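Phenol hydroxylase component phN (Pseudomonas stutzeri, PDB 3U52) probably hydroxylates phenol and related aromatics at a carboxylate-bridged diiron centre, as the large hydroxylase subunit of a bacterial multicomponent monooxygenase. Local coordinates at residues A[326-338]-A[365-377]. Sequence-based numbering, arbitrary orientation.
Sequences DAKHHLSHQLWTT and YPDTFDKYYRPRY
H333 reaches across to three aromatic residues of 365-377, and its atoms can be followed outward one by one. CB sits over the face of the Y373 ring, 3.5 Å from its centroid and 13° off the normal, which meets the geometry of a CH-pi contact. From CG on, the imidazole slides past Y373 with little overlap and exposes one face to F369, whose CD1 comes within 3.7 Å of H333 CE1. ND1 is spoken for elsewhere, by a hydrogen bond to Y282. At the tip, NE2 points into the face of Y365, 3.4 Å from its CG, and the planes stand at 87°: an edge-to-face pair. With chi1 at -44°, CG lies anti to the carbonyl carbon, which sets the imidazole edge-on to Y365, with F369 CD1 over one face and S332 OG over the other. Helical segments 331-338 and 369-377 run nearly parallel, their axes 10.5 Å apart at closest approach, and this aromatic cluster fills the gap between their N-terminal ends, beside helix 254-283 of the largely helical hydroxylase fold. Y365 OH bonds to S292 N and, weakly, to a water that also binds K328 O and S332 N. Replacing Y365 by an alanine would remove both ring and hydroxyl, and would probably leave H333 NE2 without the face it points into and S292 N without its acceptor. Nearby, T368 OG1 donates to H329 O (2.8 Å), while T368 CG2 lies 3.4 Å from H330 CE1. H330 ND1 and Y373 OH share a 2.8 Å hydrogen bond of undecided direction, and a second water links that hydroxyl to Q334 NE2.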
loop_
_atom_site.group_PDB
_atom_site.type_symbol
_atom_site.label_atom_id
_atom_site.label_comp_id
_atom_site.label_asym_id
_atom_site.label_seq_id
_atom_site.Cartn_x
_atom_site.Cartn_y
_atom_site.Cartn_z
ATOM N N ASP A 326 39.329 18.236 -5.380
ATOM C CA ASP A 326 39.398 19.425 -6.213
ATOM C C ASP A 326 38.425 19.466 -7.433
ATOM O O ASP A 326 37.924 20.525 -7.764
ATOM C CB ASP A 326 40.829 19.617 -6.718
ATOM C CG ASP A 326 40.994 20.937 -7.451
ATOM O OD1 ASP A 326 41.108 21.976 -6.755
ATOM O OD2 ASP A 326 40.989 20.946 -8.722
ATOM N N ALA A 327 38.128 18.318 -8.072
ATOM C CA ALA A 327 37.228 18.300 -9.244
ATOM C C ALA A 327 35.772 18.592 -8.879
ATOM O O ALA A 327 34.958 18.880 -9.752
ATOM C CB ALA A 327 37.305 16.947 -10.018
ATOM N N LYS A 328 35.435 18.504 -7.604
ATOM C CA LYS A 328 34.057 18.709 -7.182
ATOM C C LYS A 328 33.552 20.103 -7.574
ATOM O O LYS A 328 32.329 20.294 -7.752
ATOM C CB LYS A 328 33.872 18.430 -5.662
ATOM C CG LYS A 328 34.374 19.572 -4.736
ATOM C CD LYS A 328 34.227 19.162 -3.291
ATOM C CE LYS A 328 34.851 20.212 -2.347
ATOM N NZ LYS A 328 36.222 19.834 -1.988
ATOM N N HIS A 329 34.480 21.064 -7.745
ATOM C CA HIS A 329 34.097 22.431 -8.143
ATOM C C HIS A 329 33.790 22.565 -9.665
ATOM O O HIS A 329 33.361 23.625 -10.119
ATOM C CB HIS A 329 35.164 23.439 -7.727
ATOM C CG HIS A 329 35.471 23.398 -6.266
ATOM N ND1 HIS A 329 34.547 23.753 -5.304
ATOM C CD2 HIS A 329 36.582 23.013 -5.598
ATOM C CE1 HIS A 329 35.080 23.591 -4.101
ATOM N NE2 HIS A 329 36.317 23.150 -4.255
ATOM N N HIS A 330 34.048 21.490 -10.423
ATOM C CA HIS A 330 34.083 21.558 -11.914
ATOM C C HIS A 330 33.229 20.492 -12.578
ATOM O O HIS A 330 32.610 20.726 -13.620
ATOM C CB HIS A 330 35.530 21.367 -12.383
ATOM C CG HIS A 330 36.425 22.538 -12.073
ATOM N ND1 HIS A 330 36.343 23.736 -12.752
ATOM C CD2 HIS A 330 37.398 22.696 -11.150
ATOM C CE1 HIS A 330 37.240 24.577 -12.268
ATOM N NE2 HIS A 330 37.897 23.966 -11.301
ATOM N N LEU A 331 33.182 19.320 -11.943
ATOM C CA LEU A 331 32.640 18.075 -12.546
ATOM C C LEU A 331 31.259 18.191 -13.208
ATOM O O LEU A 331 31.089 17.856 -14.401
ATOM C CB LEU A 331 32.549 17.012 -11.481
ATOM C CG LEU A 331 32.875 15.618 -11.913
ATOM C CD1 LEU A 331 34.343 15.545 -12.489
ATOM C CD2 LEU A 331 32.791 14.775 -10.636
ATOM N N SER A 332 30.282 18.666 -12.461
ATOM C CA SER A 332 28.909 18.709 -12.989
ATOM C C SER A 332 28.769 19.649 -14.180
ATOM O O SER A 332 28.046 19.365 -15.132
ATOM C CB SER A 332 27.927 19.056 -11.870
ATOM O OG SER A 332 28.029 20.418 -11.508
ATOM N N HIS A 333 29.507 20.753 -14.149
ATOM C CA HIS A 333 29.469 21.756 -15.218
ATOM C C HIS A 333 30.165 21.252 -16.520
ATOM O O HIS A 333 29.642 21.435 -17.620
ATOM C CB HIS A 333 30.134 23.046 -14.707
ATOM C CG HIS A 333 29.710 23.429 -13.306
ATOM N ND1 HIS A 333 28.399 23.735 -12.985
ATOM C CD2 HIS A 333 30.415 23.491 -12.149
ATOM C CE1 HIS A 333 28.317 23.996 -11.689
ATOM N NE2 HIS A 333 29.524 23.865 -11.161
ATOM N N GLN A 334 31.334 20.618 -16.385
ATOM C CA GLN A 334 32.009 19.966 -17.525
ATOM C C GLN A 334 31.119 18.901 -18.194
ATOM O O GLN A 334 30.986 18.841 -19.437
ATOM C CB GLN A 334 33.339 19.338 -17.059
ATOM C CG GLN A 334 34.374 20.369 -16.622
ATOM C CD GLN A 334 35.587 19.761 -15.910
ATOM O OE1 GLN A 334 35.494 18.746 -15.214
ATOM N NE2 GLN A 334 36.745 20.417 -16.077
ATOM N N LEU A 335 30.462 18.080 -17.396
ATOM C CA LEU A 335 29.635 17.034 -17.951
ATOM C C LEU A 335 28.349 17.583 -18.588
ATOM O O LEU A 335 27.925 17.094 -19.632
ATOM C CB LEU A 335 29.306 16.003 -16.864
ATOM C CG LEU A 335 30.444 14.999 -16.754
ATOM C CD1 LEU A 335 30.493 14.610 -15.331
ATOM C CD2 LEU A 335 30.035 13.832 -17.636
ATOM N N TRP A 336 27.737 18.618 -17.988
ATOM C CA TRP A 336 26.434 19.051 -18.516
ATOM C C TRP A 336 26.666 19.635 -19.879
ATOM O O TRP A 336 25.948 19.391 -20.854
ATOM C CB TRP A 336 25.769 20.080 -17.613
ATOM C CG TRP A 336 24.409 20.566 -18.100
ATOM C CD1 TRP A 336 24.090 21.835 -18.566
ATOM C CD2 TRP A 336 23.207 19.798 -18.197
ATOM N NE1 TRP A 336 22.748 21.894 -18.885
ATOM C CE2 TRP A 336 22.181 20.672 -18.641
ATOM C CE3 TRP A 336 22.878 18.461 -17.888
ATOM C CZ2 TRP A 336 20.869 20.250 -18.810
ATOM C CZ3 TRP A 336 21.573 18.050 -18.064
ATOM C CH2 TRP A 336 20.586 18.942 -18.519
ATOM N N THR A 337 27.692 20.454 -19.944
ATOM C CA THR A 337 28.152 21.032 -21.231
ATOM C C THR A 337 28.543 19.967 -22.355
ATOM O O THR A 337 28.199 20.127 -23.561
ATOM C CB THR A 337 29.133 22.182 -20.784
ATOM O OG1 THR A 337 28.573 23.488 -20.972
ATOM C CG2 THR A 337 30.493 22.026 -21.066
ATOM N N THR A 338 29.141 18.855 -21.958
ATOM C CA THR A 338 29.369 17.702 -22.827
ATOM C C THR A 338 28.070 17.099 -23.331
ATOM O O THR A 338 27.911 16.877 -24.541
ATOM C CB THR A 338 30.164 16.637 -22.055
ATOM O OG1 THR A 338 31.432 17.233 -21.739
ATOM C CG2 THR A 338 30.363 15.347 -22.860
ATOM N N TYR A 365 29.047 27.310 -6.128
ATOM C CA TYR A 365 30.347 27.243 -6.791
ATOM C C TYR A 365 31.017 28.640 -6.901
ATOM O O TYR A 365 31.203 29.175 -8.015
ATOM C CB TYR A 365 30.195 26.571 -8.174
ATOM C CG TYR A 365 29.747 25.157 -8.050
ATOM C CD1 TYR A 365 28.401 24.831 -8.129
ATOM C CD2 TYR A 365 30.654 24.132 -7.807
ATOM C CE1 TYR A 365 27.966 23.504 -7.963
ATOM C CE2 TYR A 365 30.212 22.795 -7.680
ATOM C CZ TYR A 365 28.882 22.505 -7.743
ATOM O OH TYR A 365 28.414 21.205 -7.606
ATOM N N PRO A 366 31.336 29.267 -5.740
ATOM C CA PRO A 366 31.780 30.679 -5.783
ATOM C C PRO A 366 33.125 30.968 -6.489
ATOM O O PRO A 366 33.342 32.085 -7.008
ATOM C CB PRO A 366 31.861 31.050 -4.288
ATOM C CG PRO A 366 32.072 29.713 -3.567
ATOM C CD PRO A 366 31.246 28.752 -4.354
ATOM N N ASP A 367 33.991 29.965 -6.537
ATOM C CA ASP A 367 35.332 30.081 -7.087
ATOM C C ASP A 367 35.440 29.673 -8.572
ATOM O O ASP A 367 36.509 29.880 -9.167
ATOM C CB ASP A 367 36.300 29.175 -6.306
ATOM C CG ASP A 367 36.287 29.441 -4.808
ATOM O OD1 ASP A 367 36.708 30.547 -4.413
ATOM O OD2 ASP A 367 35.869 28.541 -4.017
ATOM N N THR A 368 34.391 29.031 -9.134
ATOM C CA THR A 368 34.454 28.466 -10.510
ATOM C C THR A 368 33.291 28.788 -11.470
ATOM O O THR A 368 33.522 28.925 -12.675
ATOM C CB THR A 368 34.573 26.934 -10.478
ATOM O OG1 THR A 368 33.452 26.380 -9.759
ATOM C CG2 THR A 368 35.890 26.497 -9.785
ATOM N N PHE A 369 32.058 28.912 -10.974
ATOM C CA PHE A 369 30.948 28.975 -11.897
ATOM C C PHE A 369 30.945 30.240 -12.747
ATOM O O PHE A 369 30.813 30.157 -13.974
ATOM C CB PHE A 369 29.600 28.795 -11.226
ATOM C CG PHE A 369 28.461 28.662 -12.221
ATOM C CD1 PHE A 369 28.225 27.454 -12.887
ATOM C CD2 PHE A 369 27.629 29.755 -12.490
ATOM C CE1 PHE A 369 27.178 27.356 -13.814
ATOM C CE2 PHE A 369 26.564 29.660 -13.410
ATOM C CZ PHE A 369 26.350 28.442 -14.062
ATOM N N ASP A 370 31.087 31.403 -12.114
ATOM C CA ASP A 370 31.045 32.662 -12.860
ATOM C C ASP A 370 32.232 32.832 -13.769
ATOM O O ASP A 370 32.103 33.383 -14.864
ATOM C CB ASP A 370 30.892 33.857 -11.918
ATOM C CG ASP A 370 29.501 33.924 -11.301
ATOM O OD1 ASP A 370 28.575 33.262 -11.810
ATOM O OD2 ASP A 370 29.313 34.650 -10.310
ATOM N N LYS A 371 33.383 32.326 -13.326
ATOM C CA LYS A 371 34.610 32.429 -14.112
ATOM C C LYS A 371 34.599 31.528 -15.352
ATOM O O LYS A 371 34.924 31.964 -16.472
ATOM C CB LYS A 371 35.817 32.059 -13.251
ATOM C CG LYS A 371 37.160 32.451 -13.889
ATOM C CD LYS A 371 38.300 32.439 -12.870
ATOM C CE LYS A 371 37.974 33.264 -11.588
ATOM N NZ LYS A 371 39.120 33.291 -10.602
ATOM N N TYR A 372 34.252 30.254 -15.160
ATOM C CA TYR A 372 34.433 29.243 -16.216
ATOM C C TYR A 372 33.155 28.788 -16.862
ATOM O O TYR A 372 33.200 28.376 -18.013
ATOM C CB TYR A 372 35.193 28.001 -15.705
ATOM C CG TYR A 372 36.549 28.292 -15.131
ATOM C CD1 TYR A 372 36.783 28.200 -13.758
ATOM C CD2 TYR A 372 37.581 28.687 -15.946
ATOM C CE1 TYR A 372 38.046 28.469 -13.216
ATOM C CE2 TYR A 372 38.837 28.976 -15.437
ATOM C CZ TYR A 372 39.063 28.875 -14.067
ATOM O OH TYR A 372 40.336 29.172 -13.612
ATOM N N TYR A 373 32.018 28.831 -16.159
ATOM C CA TYR A 373 30.820 28.168 -16.685
ATOM C C TYR A 373 29.668 29.055 -17.121
ATOM O O TYR A 373 29.096 28.836 -18.191
ATOM C CB TYR A 373 30.415 26.948 -15.797
ATOM C CG TYR A 373 31.606 26.013 -15.595
ATOM C CD1 TYR A 373 32.238 25.888 -14.367
ATOM C CD2 TYR A 373 32.130 25.282 -16.679
ATOM C CE1 TYR A 373 33.372 25.084 -14.205
ATOM C CE2 TYR A 373 33.247 24.456 -16.517
ATOM C CZ TYR A 373 33.864 24.359 -15.295
ATOM O OH TYR A 373 34.972 23.529 -15.213
ATOM N N ARG A 374 29.343 30.071 -16.330
ATOM C CA ARG A 374 28.315 31.054 -16.686
ATOM C C ARG A 374 28.490 31.618 -18.127
ATOM O O ARG A 374 27.527 31.664 -18.865
ATOM C CB ARG A 374 28.256 32.172 -15.626
ATOM C CG ARG A 374 27.115 33.204 -15.823
ATOM C CD ARG A 374 27.152 34.228 -14.697
ATOM N NE ARG A 374 26.505 33.742 -13.486
ATOM C CZ ARG A 374 25.179 33.739 -13.305
ATOM N NH1 ARG A 374 24.382 34.168 -14.270
ATOM N NH2 ARG A 374 24.644 33.298 -12.157
ATOM N N PRO A 375 29.722 32.016 -18.528
ATOM C CA PRO A 375 29.908 32.536 -19.892
ATOM C C PRO A 375 29.545 31.520 -21.001
ATOM O O PRO A 375 29.122 31.915 -22.063
ATOM C CB PRO A 375 31.397 32.860 -19.973
ATOM C CG PRO A 375 31.975 32.633 -18.610
ATOM C CD PRO A 375 30.957 32.073 -17.711
ATOM N N ARG A 376 29.684 30.218 -20.721
ATOM C CA ARG A 376 29.291 29.191 -21.677
ATOM C C ARG A 376 27.810 29.286 -21.929
ATOM O O ARG A 376 27.399 29.247 -23.086
ATOM C CB ARG A 376 29.567 27.794 -21.148
ATOM C CG ARG A 376 31.004 27.557 -20.793
ATOM C CD ARG A 376 31.215 26.056 -20.367
ATOM N NE ARG A 376 32.660 25.876 -20.189
ATOM C CZ ARG A 376 33.281 24.708 -20.163
ATOM N NH1 ARG A 376 32.578 23.560 -20.281
ATOM N NH2 ARG A 376 34.603 24.701 -20.001
ATOM N N TYR A 377 27.015 29.349 -20.856
ATOM C CA TYR A 377 25.544 29.415 -20.989
ATOM C C TYR A 377 25.107 30.758 -21.625
ATOM O O TYR A 377 24.175 30.792 -22.417
ATOM C CB TYR A 377 24.856 29.136 -19.640
ATOM C CG TYR A 377 25.273 27.763 -19.049
ATOM C CD1 TYR A 377 25.042 26.574 -19.757
ATOM C CD2 TYR A 377 25.911 27.670 -17.805
ATOM C CE1 TYR A 377 25.467 25.311 -19.233
ATOM C CE2 TYR A 377 26.331 26.435 -17.277
ATOM C CZ TYR A 377 26.111 25.274 -18.002
ATOM O OH TYR A 377 26.516 24.073 -17.484
HETATM O O HOH W 1 30.656 20.011 -9.760
HETATM O O HOH W 2 36.643 23.057 -17.543
#